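Local coordinates for protein 6-phospho-beta-glucosidase BglT (Thermotoga maritima, PDB 1UP7) that hydrolyses cellobiose 6'-phosphate to glucose 6-phosphate and glucose as an NAD- and manganese-dependent glycosidase of family 4, at residues A[224-228]-A[244-249]; A[97-103]-A[253-258]; A[189-193]-A[333-337]; A[174-178]-A[208-212]. All blocks are in the same frame, centred on the assembly; numbering follows the deposited sequence.

Contact 1: A[224-228]-A[244-249]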
loop_
_atom_site.group_PDB
_atom_site.type_symbol
_atom_site.label_atom_id
_atom_site.label_comp_id
_atom_site.label_asym_id
_atom_site.label_seq_id
_atom_site.Cartn_x
_atom_site.Cartn_y
_atom_site.Cartn_z
ATOM N N PRO A 224 -1.375 17.268 -40.374
ATOM C CA PRO A 224 -1.105 15.856 -40.718
ATOM C C PRO A 224 0.146 15.222 -40.068
ATOM O O PRO A 224 -0.032 14.352 -39.201
ATOM C CB PRO A 224 -0.997 15.867 -42.265
ATOM C CG PRO A 224 -1.381 17.279 -42.700
ATOM C CD PRO A 224 -1.094 18.170 -41.511
ATOM N N ASP A 225 1.357 15.633 -40.465
ATOM C CA ASP A 225 2.615 14.997 -40.011
ATOM C C ASP A 225 2.820 14.940 -38.493
ATOM O O ASP A 225 3.845 14.432 -38.016
ATOM C CB ASP A 225 3.832 15.672 -40.645
ATOM C CG ASP A 225 4.437 14.836 -41.767
ATOM O OD1 ASP A 225 5.121 13.829 -41.449
ATOM O OD2 ASP A 225 4.272 15.101 -42.985
ATOM N N GLU A 226 1.834 15.430 -37.751
ATOM C CA GLU A 226 1.903 15.517 -36.301
ATOM C C GLU A 226 1.045 14.531 -35.520
ATOM O O GLU A 226 1.046 14.550 -34.298
ATOM C CB GLU A 226 1.415 16.891 -35.863
ATOM C CG GLU A 226 2.514 17.884 -35.567
ATOM C CD GLU A 226 1.951 19.281 -35.496
ATOM O OE1 GLU A 226 1.475 19.706 -34.397
ATOM O OE2 GLU A 226 1.968 19.927 -36.566
ATOM N N ASP A 227 0.270 13.716 -36.197
ATOM C CA ASP A 227 -0.572 12.762 -35.508
ATOM C C ASP A 227 0.135 11.437 -35.382
ATOM O O ASP A 227 0.949 11.056 -36.227
ATOM C CB ASP A 227 -1.840 12.555 -36.352
ATOM C CG ASP A 227 -2.629 13.836 -36.513
ATOM O OD1 ASP A 227 -2.367 14.773 -35.714
ATOM O OD2 ASP A 227 -3.488 14.007 -37.410
ATOM N N PHE A 228 -0.228 10.714 -34.340
ATOM C CA PHE A 228 0.324 9.403 -34.151
ATOM C C PHE A 228 -0.165 8.553 -35.289
ATOM O O PHE A 228 -1.322 8.617 -35.646
ATOM C CB PHE A 228 -0.124 8.925 -32.803
ATOM C CG PHE A 228 0.365 9.763 -31.724
ATOM C CD1 PHE A 228 -0.381 10.869 -31.295
ATOM C CD2 PHE A 228 1.591 9.480 -31.116
ATOM C CE1 PHE A 228 0.082 11.687 -30.251
ATOM C CE2 PHE A 228 2.075 10.267 -30.079
ATOM C CZ PHE A 228 1.305 11.379 -29.619
ATOM N N LEU A 244 1.088 14.492 -25.438
ATOM C CA LEU A 244 2.077 13.430 -25.400
ATOM C C LEU A 244 3.020 13.563 -26.582
ATOM O O LEU A 244 4.099 13.030 -26.549
ATOM C CB LEU A 244 1.433 12.036 -25.355
ATOM C CG LEU A 244 1.401 11.359 -23.975
ATOM C CD1 LEU A 244 2.751 11.424 -23.182
ATOM C CD2 LEU A 244 0.258 11.955 -23.127
ATOM N N ARG A 245 2.603 14.290 -27.607
ATOM C CA ARG A 245 3.429 14.513 -28.791
ATOM C C ARG A 245 4.783 15.115 -28.410
ATOM O O ARG A 245 5.779 14.834 -29.057
ATOM C CB ARG A 245 2.766 15.489 -29.756
ATOM C CG ARG A 245 1.797 14.877 -30.751
ATOM C CD ARG A 245 1.042 15.978 -31.558
ATOM N NE ARG A 245 0.820 17.116 -30.647
ATOM C CZ ARG A 245 0.550 18.365 -31.005
ATOM N NH1 ARG A 245 0.492 18.697 -32.296
ATOM N NH2 ARG A 245 0.351 19.294 -30.060
ATOM N N TYR A 246 4.799 15.944 -27.367
ATOM C CA TYR A 246 6.031 16.629 -26.932
ATOM C C TYR A 246 7.031 15.677 -26.340
ATOM O O TYR A 246 8.225 15.924 -26.438
ATOM C CB TYR A 246 5.756 17.771 -25.930
ATOM C CG TYR A 246 4.906 18.871 -26.521
ATOM C CD1 TYR A 246 5.437 19.785 -27.422
ATOM C CD2 TYR A 246 3.548 18.985 -26.189
ATOM C CE1 TYR A 246 4.645 20.785 -27.995
ATOM C CE2 TYR A 246 2.742 19.973 -26.749
ATOM C CZ TYR A 246 3.297 20.857 -27.664
ATOM O OH TYR A 246 2.495 21.838 -28.218
ATOM N N TYR A 247 6.532 14.598 -25.752
ATOM C CA TYR A 247 7.357 13.533 -25.221
ATOM C C TYR A 247 7.751 12.534 -26.281
ATOM O O TYR A 247 8.933 12.281 -26.415
ATOM C CB TYR A 247 6.610 12.824 -24.116
ATOM C CG TYR A 247 6.388 13.685 -22.914
ATOM C CD1 TYR A 247 5.300 14.558 -22.860
ATOM C CD2 TYR A 247 7.239 13.611 -21.829
ATOM C CE1 TYR A 247 5.075 15.340 -21.768
ATOM C CE2 TYR A 247 7.013 14.378 -20.691
ATOM C CZ TYR A 247 5.934 15.242 -20.674
ATOM O OH TYR A 247 5.681 16.011 -19.577
ATOM N N LEU A 248 6.787 12.021 -27.059
ATOM C CA LEU A 248 7.015 10.880 -27.935
ATOM C C LEU A 248 7.412 11.284 -29.361
ATOM O O LEU A 248 7.904 10.473 -30.152
ATOM C CB LEU A 248 5.778 9.991 -27.951
ATOM C CG LEU A 248 5.564 9.262 -26.634
ATOM C CD1 LEU A 248 4.104 8.981 -26.594
ATOM C CD2 LEU A 248 6.415 7.973 -26.519
ATOM N N MET A 249 7.171 12.560 -29.669
ATOM C CA MET A 249 7.532 13.186 -30.950
ATOM C C MET A 249 8.413 14.440 -30.727
ATOM O O MET A 249 8.257 15.463 -31.424
ATOM C CB MET A 249 6.279 13.573 -31.751
ATOM C CG MET A 249 5.439 12.404 -32.210
ATOM S SD MET A 249 3.875 12.909 -32.961
ATOM C CE MET A 249 4.402 13.700 -34.246
#

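Contact 2: A[97-103]-A[253-258]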
loop_
_atom_site.group_PDB
_atom_site.type_symbol
_atom_site.label_atom_id
_atom_site.label_comp_id
_atom_site.label_asym_id
_atom_site.label_seq_id
_atom_site.Cartn_x
_atom_site.Cartn_y
_atom_site.Cartn_z
ATOM N N LEU A 97 14.364 27.071 -25.952
ATOM C CA LEU A 97 14.619 26.769 -27.360
ATOM C C LEU A 97 16.110 26.749 -27.714
ATOM O O LEU A 97 16.580 25.810 -28.323
ATOM C CB LEU A 97 13.862 27.758 -28.229
ATOM C CG LEU A 97 12.476 27.383 -28.770
ATOM C CD1 LEU A 97 11.796 26.206 -28.100
ATOM C CD2 LEU A 97 11.543 28.579 -28.914
ATOM N N LYS A 98 16.856 27.775 -27.294
ATOM C CA LYS A 98 18.299 27.830 -27.545
ATOM C C LYS A 98 19.094 26.638 -26.999
ATOM O O LYS A 98 20.198 26.373 -27.455
ATOM C CB LYS A 98 18.916 29.134 -27.029
ATOM C CG LYS A 98 18.961 29.232 -25.516
ATOM C CD LYS A 98 19.625 30.523 -25.029
ATOM C CE LYS A 98 18.757 31.762 -25.221
ATOM N NZ LYS A 98 17.502 31.720 -24.473
ATOM N N TYR A 99 18.534 25.940 -26.024
ATOM C CA TYR A 99 19.160 24.757 -25.444
ATOM C C TYR A 99 18.798 23.465 -26.144
ATOM O O TYR A 99 19.249 22.404 -25.728
ATOM C CB TYR A 99 18.791 24.639 -23.961
ATOM C CG TYR A 99 19.170 25.838 -23.152
ATOM C CD1 TYR A 99 20.423 25.934 -22.552
ATOM C CD2 TYR A 99 18.273 26.900 -22.986
ATOM C CE1 TYR A 99 20.768 27.062 -21.776
ATOM C CE2 TYR A 99 18.600 28.023 -22.239
ATOM C CZ TYR A 99 19.850 28.100 -21.634
ATOM O OH TYR A 99 20.186 29.220 -20.888
ATOM N N GLY A 100 17.997 23.542 -27.205
ATOM C CA GLY A 100 17.502 22.366 -27.902
ATOM C C GLY A 100 16.375 21.677 -27.144
ATOM O O GLY A 100 16.171 20.487 -27.266
ATOM N N LEU A 101 15.665 22.439 -26.324
ATOM C CA LEU A 101 14.637 21.896 -25.447
ATOM C C LEU A 101 13.277 22.376 -25.904
ATOM O O LEU A 101 13.165 23.490 -26.438
ATOM C CB LEU A 101 14.887 22.396 -24.029
ATOM C CG LEU A 101 15.717 21.563 -23.023
ATOM C CD1 LEU A 101 16.418 20.275 -23.576
ATOM C CD2 LEU A 101 16.660 22.429 -22.156
ATOM N N ILE A 102 12.252 21.554 -25.676
ATOM C CA ILE A 102 10.878 21.939 -25.921
ATOM C C ILE A 102 10.519 23.193 -25.123
ATOM O O ILE A 102 10.754 23.279 -23.908
ATOM C CB ILE A 102 9.925 20.792 -25.536
ATOM C CG1 ILE A 102 10.070 19.609 -26.517
ATOM C CG2 ILE A 102 8.467 21.335 -25.459
ATOM C CD1 ILE A 102 9.677 19.995 -27.872
ATOM N N GLY A 103 9.996 24.190 -25.820
ATOM C CA GLY A 103 9.417 25.343 -25.144
ATOM C C GLY A 103 7.913 25.389 -25.344
ATOM O O GLY A 103 7.427 25.573 -26.463
ATOM N N MET A 253 8.365 17.966 -32.694
ATOM C CA MET A 253 7.809 19.117 -31.986
ATOM C C MET A 253 8.835 20.245 -31.745
ATOM O O MET A 253 8.499 21.435 -31.888
ATOM C CB MET A 253 7.151 18.739 -30.641
ATOM C CG MET A 253 5.908 17.814 -30.774
ATOM S SD MET A 253 4.620 18.457 -31.923
ATOM C CE MET A 253 4.913 17.539 -33.217
ATOM N N PHE A 254 10.069 19.890 -31.385
ATOM C CA PHE A 254 11.079 20.911 -31.228
ATOM C C PHE A 254 11.265 21.685 -32.521
ATOM O O PHE A 254 11.347 22.931 -32.464
ATOM C CB PHE A 254 12.441 20.381 -30.793
ATOM C CG PHE A 254 13.496 21.470 -30.726
ATOM C CD1 PHE A 254 13.611 22.282 -29.578
ATOM C CD2 PHE A 254 14.337 21.708 -31.800
ATOM C CE1 PHE A 254 14.558 23.297 -29.519
ATOM C CE2 PHE A 254 15.285 22.751 -31.751
ATOM C CZ PHE A 254 15.403 23.550 -30.592
ATOM N N LYS A 255 11.370 20.984 -33.656
ATOM C CA LYS A 255 11.541 21.645 -34.943
ATOM C C LYS A 255 10.350 22.553 -35.257
ATOM O O LYS A 255 10.506 23.685 -35.707
ATOM C CB LYS A 255 11.727 20.653 -36.073
ATOM C CG LYS A 255 11.860 21.318 -37.428
ATOM C CD LYS A 255 12.278 20.312 -38.504
ATOM C CE LYS A 255 12.388 20.987 -39.881
ATOM N NZ LYS A 255 13.098 22.315 -39.833
ATOM N N LYS A 256 9.149 22.053 -35.026
ATOM C CA LYS A 256 7.962 22.859 -35.258
ATOM C C LYS A 256 7.979 24.164 -34.435
ATOM O O LYS A 256 7.742 25.259 -34.946
ATOM C CB LYS A 256 6.700 22.099 -34.874
ATOM C CG LYS A 256 5.482 22.687 -35.483
ATOM C CD LYS A 256 4.246 22.044 -34.872
ATOM C CE LYS A 256 2.958 22.497 -35.596
ATOM N NZ LYS A 256 1.851 22.493 -34.570
ATOM N N ILE A 257 8.241 24.048 -33.154
ATOM C CA ILE A 257 8.120 25.196 -32.296
ATOM C C ILE A 257 9.208 26.224 -32.607
ATOM O O ILE A 257 8.985 27.432 -32.511
ATOM C CB ILE A 257 8.221 24.797 -30.800
ATOM C CG1 ILE A 257 7.094 23.839 -30.390
ATOM C CG2 ILE A 257 8.320 26.064 -29.895
ATOM C CD1 ILE A 257 7.316 23.274 -28.974
ATOM N N SER A 258 10.391 25.740 -32.959
ATOM C CA SER A 258 11.515 26.617 -33.150
ATOM C C SER A 258 11.522 27.303 -34.524
ATOM O O SER A 258 12.239 28.280 -34.710
ATOM C CB SER A 258 12.823 25.883 -32.869
ATOM O OG SER A 258 13.360 25.404 -34.091
#

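Contact 3: A[189-193]-A[333-337]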
loop_
_atom_site.group_PDB
_atom_site.type_symbol
_atom_site.label_atom_id
_atom_site.label_comp_id
_atom_site.label_asym_id
_atom_site.label_seq_id
_atom_site.Cartn_x
_atom_site.Cartn_y
_atom_site.Cartn_z
ATOM N N TYR A 189 -10.248 6.662 -17.886
ATOM C CA TYR A 189 -9.447 7.829 -18.189
ATOM C C TYR A 189 -8.549 8.119 -16.998
ATOM O O TYR A 189 -9.028 8.242 -15.886
ATOM C CB TYR A 189 -10.398 9.029 -18.361
ATOM C CG TYR A 189 -9.711 10.334 -18.703
ATOM C CD1 TYR A 189 -8.876 10.978 -17.779
ATOM C CD2 TYR A 189 -9.853 10.893 -19.961
ATOM C CE1 TYR A 189 -8.215 12.157 -18.090
ATOM C CE2 TYR A 189 -9.225 12.058 -20.304
ATOM C CZ TYR A 189 -8.395 12.688 -19.376
ATOM O OH TYR A 189 -7.771 13.861 -19.755
ATOM N N TYR A 190 -7.259 8.289 -17.227
ATOM C CA TYR A 190 -6.344 8.574 -16.123
ATOM C C TYR A 190 -5.056 9.165 -16.647
ATOM O O TYR A 190 -4.702 9.014 -17.813
ATOM C CB TYR A 190 -6.035 7.311 -15.298
ATOM C CG TYR A 190 -5.530 6.138 -16.138
ATOM C CD1 TYR A 190 -6.411 5.323 -16.858
ATOM C CD2 TYR A 190 -4.178 5.858 -16.208
ATOM C CE1 TYR A 190 -5.926 4.255 -17.619
ATOM C CE2 TYR A 190 -3.707 4.816 -16.955
ATOM C CZ TYR A 190 -4.575 4.016 -17.662
ATOM O OH TYR A 190 -4.063 2.989 -18.412
ATOM N N GLY A 191 -4.343 9.799 -15.745
ATOM C CA GLY A 191 -3.037 10.349 -16.013
ATOM C C GLY A 191 -2.934 11.661 -15.265
ATOM O O GLY A 191 -3.604 11.917 -14.262
ATOM N N LEU A 192 -2.050 12.494 -15.765
ATOM C CA LEU A 192 -1.881 13.810 -15.222
ATOM C C LEU A 192 -2.510 14.755 -16.242
ATOM O O LEU A 192 -2.652 14.432 -17.408
ATOM C CB LEU A 192 -0.393 14.092 -15.068
ATOM C CG LEU A 192 0.283 13.829 -13.714
ATOM C CD1 LEU A 192 -0.357 12.782 -12.805
ATOM C CD2 LEU A 192 1.771 13.612 -13.887
ATOM N N ASN A 193 -2.915 15.912 -15.771
ATOM C CA ASN A 193 -3.273 17.018 -16.645
ATOM C C ASN A 193 -2.258 17.227 -17.777
ATOM O O ASN A 193 -1.066 17.356 -17.528
ATOM C CB ASN A 193 -3.405 18.267 -15.773
ATOM C CG ASN A 193 -3.952 19.469 -16.523
ATOM O OD1 ASN A 193 -3.375 20.544 -16.444
ATOM N ND2 ASN A 193 -5.062 19.299 -17.243
ATOM N N VAL A 333 -2.146 13.255 -7.139
ATOM C CA VAL A 333 -3.192 13.988 -7.864
ATOM C C VAL A 333 -3.176 13.528 -9.328
ATOM O O VAL A 333 -2.121 13.562 -9.991
ATOM C CB VAL A 333 -3.015 15.527 -7.776
ATOM C CG1 VAL A 333 -3.847 16.236 -8.829
ATOM C CG2 VAL A 333 -3.363 16.039 -6.342
ATOM N N LEU A 334 -4.330 13.071 -9.802
ATOM C CA LEU A 334 -4.507 12.635 -11.170
ATOM C C LEU A 334 -5.698 13.361 -11.783
ATOM O O LEU A 334 -6.508 13.956 -11.073
ATOM C CB LEU A 334 -4.784 11.123 -11.211
ATOM C CG LEU A 334 -3.712 10.234 -10.581
ATOM C CD1 LEU A 334 -4.200 8.783 -10.555
ATOM C CD2 LEU A 334 -2.381 10.395 -11.297
ATOM N N GLU A 335 -5.800 13.286 -13.104
ATOM C CA GLU A 335 -6.997 13.730 -13.818
ATOM C C GLU A 335 -7.810 12.463 -14.157
ATOM O O GLU A 335 -7.361 11.633 -14.937
ATOM C CB GLU A 335 -6.569 14.542 -15.057
ATOM C CG GLU A 335 -7.701 15.139 -15.879
ATOM C CD GLU A 335 -7.184 16.062 -16.985
ATOM O OE1 GLU A 335 -6.920 15.592 -18.116
ATOM O OE2 GLU A 335 -7.031 17.276 -16.699
ATOM N N ILE A 336 -8.977 12.319 -13.539
ATOM C CA ILE A 336 -9.722 11.047 -13.467
ATOM C C ILE A 336 -11.223 11.339 -13.324
ATOM O O ILE A 336 -11.598 12.420 -12.840
ATOM C CB ILE A 336 -9.243 10.166 -12.258
ATOM C CG1 ILE A 336 -9.138 11.026 -10.967
ATOM C CG2 ILE A 336 -7.913 9.452 -12.574
ATOM C CD1 ILE A 336 -8.726 10.227 -9.667
ATOM N N PRO A 337 -12.076 10.398 -13.733
ATOM C CA PRO A 337 -13.520 10.555 -13.606
ATOM C C PRO A 337 -13.965 10.462 -12.157
ATOM O O PRO A 337 -13.549 9.542 -11.444
ATOM C CB PRO A 337 -14.066 9.348 -14.374
ATOM C CG PRO A 337 -12.906 8.879 -15.238
ATOM C CD PRO A 337 -11.724 9.112 -14.356
#

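Contact 4: A[174-178]-A[208-212]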
loop_
_atom_site.group_PDB
_atom_site.type_symbol
_atom_site.label_atom_id
_atom_site.label_comp_id
_atom_site.label_asym_id
_atom_site.label_seq_id
_atom_site.Cartn_x
_atom_site.Cartn_y
_atom_site.Cartn_z
ATOM N N ILE A 174 -16.675 12.146 -28.922
ATOM C CA ILE A 174 -17.322 10.836 -28.834
ATOM C C ILE A 174 -18.828 10.937 -28.919
ATOM O O ILE A 174 -19.484 10.185 -29.673
ATOM C CB ILE A 174 -16.922 10.123 -27.520
ATOM C CG1 ILE A 174 -15.445 9.758 -27.549
ATOM C CG2 ILE A 174 -17.739 8.858 -27.313
ATOM C CD1 ILE A 174 -15.021 9.170 -28.835
ATOM N N ALA A 175 -19.389 11.866 -28.157
ATOM C CA ALA A 175 -20.831 12.079 -28.226
ATOM C C ALA A 175 -21.300 12.422 -29.632
ATOM O O ALA A 175 -22.385 11.998 -30.047
ATOM C CB ALA A 175 -21.271 13.146 -27.226
ATOM N N GLU A 176 -20.491 13.196 -30.359
ATOM C CA GLU A 176 -20.792 13.538 -31.764
ATOM C C GLU A 176 -20.701 12.316 -32.666
ATOM O O GLU A 176 -21.568 12.093 -33.500
ATOM C CB GLU A 176 -19.819 14.624 -32.255
ATOM C CG GLU A 176 -20.485 15.935 -32.673
ATOM C CD GLU A 176 -20.024 17.111 -31.834
ATOM O OE1 GLU A 176 -18.782 17.286 -31.657
ATOM O OE2 GLU A 176 -20.896 17.868 -31.341
ATOM N N MET A 177 -19.647 11.523 -32.485
ATOM C CA MET A 177 -19.430 10.296 -33.266
ATOM C C MET A 177 -20.649 9.373 -33.220
ATOM O O MET A 177 -21.026 8.751 -34.215
ATOM C CB MET A 177 -18.284 9.506 -32.634
ATOM C CG MET A 177 -16.902 9.679 -33.229
ATOM S SD MET A 177 -15.907 8.248 -32.711
ATOM C CE MET A 177 -16.667 6.957 -33.677
ATOM N N PHE A 178 -21.238 9.247 -32.033
ATOM C CA PHE A 178 -22.281 8.243 -31.789
ATOM C C PHE A 178 -23.672 8.850 -31.627
ATOM O O PHE A 178 -24.607 8.145 -31.258
ATOM C CB PHE A 178 -21.959 7.394 -30.531
ATOM C CG PHE A 178 -20.754 6.514 -30.684
ATOM C CD1 PHE A 178 -20.874 5.252 -31.270
ATOM C CD2 PHE A 178 -19.495 6.958 -30.281
ATOM C CE1 PHE A 178 -19.762 4.432 -31.449
ATOM C CE2 PHE A 178 -18.370 6.139 -30.459
ATOM C CZ PHE A 178 -18.507 4.874 -31.056
ATOM N N VAL A 208 -17.326 0.709 -26.949
ATOM C CA VAL A 208 -17.119 1.141 -28.326
ATOM C C VAL A 208 -15.664 1.495 -28.565
ATOM O O VAL A 208 -15.331 2.124 -29.581
ATOM C CB VAL A 208 -18.005 2.347 -28.633
ATOM C CG1 VAL A 208 -19.473 1.934 -28.613
ATOM C CG2 VAL A 208 -17.743 3.492 -27.626
ATOM N N THR A 209 -14.806 1.087 -27.626
ATOM C CA THR A 209 -13.362 1.344 -27.696
ATOM C C THR A 209 -12.745 1.033 -29.085
ATOM O O THR A 209 -12.075 1.905 -29.655
ATOM C CB THR A 209 -12.626 0.576 -26.565
ATOM O OG1 THR A 209 -13.279 0.833 -25.321
ATOM C CG2 THR A 209 -11.206 1.116 -26.354
ATOM N N GLU A 210 -13.004 -0.173 -29.603
ATOM C CA GLU A 210 -12.495 -0.622 -30.896
ATOM C C GLU A 210 -12.915 0.333 -32.006
ATOM O O GLU A 210 -12.080 0.772 -32.808
ATOM C CB GLU A 210 -12.992 -2.055 -31.236
ATOM C CG GLU A 210 -12.111 -3.213 -30.741
ATOM C CD GLU A 210 -10.623 -2.855 -30.633
ATOM O OE1 GLU A 210 -9.927 -2.692 -31.678
ATOM O OE2 GLU A 210 -10.135 -2.726 -29.488
ATOM N N LYS A 211 -14.210 0.644 -32.033
ATOM C CA LYS A 211 -14.811 1.545 -33.013
ATOM C C LYS A 211 -14.149 2.910 -32.995
ATOM O O LYS A 211 -13.958 3.518 -34.037
ATOM C CB LYS A 211 -16.293 1.717 -32.707
ATOM C CG LYS A 211 -17.178 0.704 -33.348
ATOM C CD LYS A 211 -18.588 0.761 -32.745
ATOM C CE LYS A 211 -19.400 -0.435 -33.192
ATOM N NZ LYS A 211 -20.222 -0.913 -32.051
ATOM N N VAL A 212 -13.805 3.382 -31.798
ATOM C CA VAL A 212 -13.120 4.656 -31.633
ATOM C C VAL A 212 -11.711 4.579 -32.212
ATOM O O VAL A 212 -11.314 5.491 -32.945
ATOM C CB VAL A 212 -13.137 5.148 -30.143
ATOM C CG1 VAL A 212 -12.323 6.394 -29.984
ATOM C CG2 VAL A 212 -14.562 5.415 -29.664
#

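Contact 1: A[224-228]-A[244-249]
Phe-228 and Arg-245 both hold CG anti to their own carbonyl carbon, the phenylalanine at chi1 -62°, which brings the ring against the arginine stem between loop 224-228 and the short helix 245-248. The arginine chain bends at its CG-CD bond (chi3 -35°), and its guanidinium ends beside Glu-226, whose chain runs extended beyond CG. Glu-226 OE1 comes in at the guanidinium edge and makes a salt bridge of 2.5 Å with Arg-245 NH1, the two flat groups only 17° from coplanar. The same oxygen also forms a salt bridge with Lys-256 NZ, and Arg-245 NE is hydrogen-bonded to Pro-242 O, so the guanidinium is fixed at two corners. The rest of the contact is mostly apolar. Arg-245 CG lies 3.7 Å from Phe-228 CE1, oblique to the ring. Met-249 SD sits over one face, 4.5 Å from the centroid of the Phe-228 ring, a Met-aromatic contact. Beyond the sulfur, Met-249 CE packs 3.5 Å from Glu-226 O, a carbonyl of the type I turn Pro-224 to Asp-227. Leu-248 CD1 meets Phe-228 CE2 at 4.2 Å. Leu-244 follows the catalytic base Tyr-243 in the chain and rests on strand 195-203. Helix 250-258 flanks the salt bridge through Met-253, helix 355-376 receives Leu-248, and Val-396 of a second subunit packs on Phe-228, Leu-248 and Met-249.

Contact 2: A[97-103]-A[253-258]
Met-253, the first residue of segment 253-258, offers CB to Ile-102 CD1 at 4.0 Å before its thioether turns off toward Arg-245 and Tyr-246. The same methyl also lies against the helix backbone, with Ile-102 CD1 3.5 Å from Phe-254 N. Phe-254 itself has CG anti to its backbone N (chi1 176°), which carries the ring off the helix and into the bend of loop 97-103. There the ring meets carbonyls with its edge and in its plane: CZ lies 3.4 Å from Leu-97 O, and CE1 is equally near Leu-101 O. The Gly-100 backbone, at positive phi, meets the ring obliquely. A serine in place of Phe-254 would probably open a gap in the loop bend and leave these carbonyls without the ring edge beside them. Ile-257 follows, its CD1 3.4 Å from Gly-103 O and its CG2 3.9 Å from Leu-97 CD1, the leucine and isoleucine crossing at about a right angle. Ser-258 CB, one turn on from Phe-254, stands over one face of its ring, offset toward the rim. Segments 97-103 and 253-258 belong to the Rossmann-type and C-terminal parts of the enzyme. Their union is apolar packing plus ring hydrogens set against carbonyl oxygens, so it depends on close fit and weak electrostatics instead of directed polar bonds between the segments.

Contact 3: A[189-193]-A[333-337]
Tyr-189 OH, gripped by two groups, donates to Glu-335 OE1 over 2.5 Å and is also hydrogen-bonded to Ser-196 OG. The hydroxyl reaches the carboxylate on its anti side, 22° out of plane. The Glu-335 chain is extended throughout, CG pointing opposite the backbone N (chi1 -177°). Its other oxygen, OE2, accepts from Asn-193 ND2 at 2.9 Å, the amide turned 70° against the carboxylate, although the position of that nitrogen is somewhat doubtful. Asn-318 ND2 holds OE2 as well. Glu-335 thus spans both ends of segment 189-193, and its backbone fills the middle: Glu-335 N donates to Gly-191 O at 2.8 Å, while Glu-335 O takes a CA-H...O contact from Tyr-190 CA at 3.4 Å and lies in plane at the edge of the Tyr-189 ring. Gly-191 stands where the chain turns a corner, with backbone angles at which a CB would collide with the preceding carbonyl oxygen. Apolar contacts finish the seam, with Leu-192 CD1 3.5 Å from Leu-334 CD2 and Tyr-190 CB 3.9 Å from Ile-336 CG2. Asn-193 lies next to the manganese-site residues Cys-164 and His-194, so the seam borders the active centre. It joins two sheets: strand 185-190 pairs with 195-203, strand 333-341 with 313-320. Helix 355-376 covers Leu-192, and helix 144-155 packs on Val-333.

Contact 4: A[174-178]-A[208-212]
Phe-178 and Val-208 meet where the C-terminal end of helix 166-177, which follows the last strand of the Rossmann-type sheet, packs against the first turn of helix 209-216 in the C-terminal part. Aromatic-aliphatic contacts dominate. With CG anti to its carbonyl carbon (chi1 -67°), Phe-178 sends its ring toward helix 209-216, and Val-208 approaches from the opposite direction. Val-212 CG2 reaches the ring at its edge and in its plane, 4.0 Å from CE2 of Phe-178. The aliphatic part of Lys-211 touches the edge too, CD lying 4.1 Å from Phe-178 CE1, while the ammonium group goes to Glu-206 in a salt bridge. An alanine at Phe-178 is likely to open a gap before Val-208 and let the lysine stem move more freely. Purely aliphatic packing adds Ile-174, whose CD1 lies 3.9 Å from Val-212 CG2, the two side chains crossing at about a right angle. Met-177 lies farther out, its SD 4.4 Å from that same valine methyl. Strand 195-203 lies alongside, with Val-203 touching Ile-174, Phe-178 and Val-208. At the far end of the phenylalanine ring, Val-208 CB is 3.5 Å from Phe-178 CZ, with CG1 nearest to CE1 at 3.8 Å and CG2 nearest to CZ.

How the contacts relate
From the N terminus, the Rossmann-type part supplies the first half of contact 2 at 97-103 and of contact 4 at 174-178, and contact 3 opens at 189-193. Contact 4 closes first, at 208-212, crossing contact 3. Contact 1 then closes a short loop between 224-228 and 244-249, in series with contact 4 and nested inside both contact 2 and contact 3. Contact 2 closes at 253-258, also enclosing contact 4 and crossing contact 3, which ends last at 333-337. Contacts 2 and 4 tie the Rossmann-type part to the C-terminal part at sites about 34 Å apart between centres, contact 3 joins two sheets, and contacts 1 and 2 touch through consecutive helices.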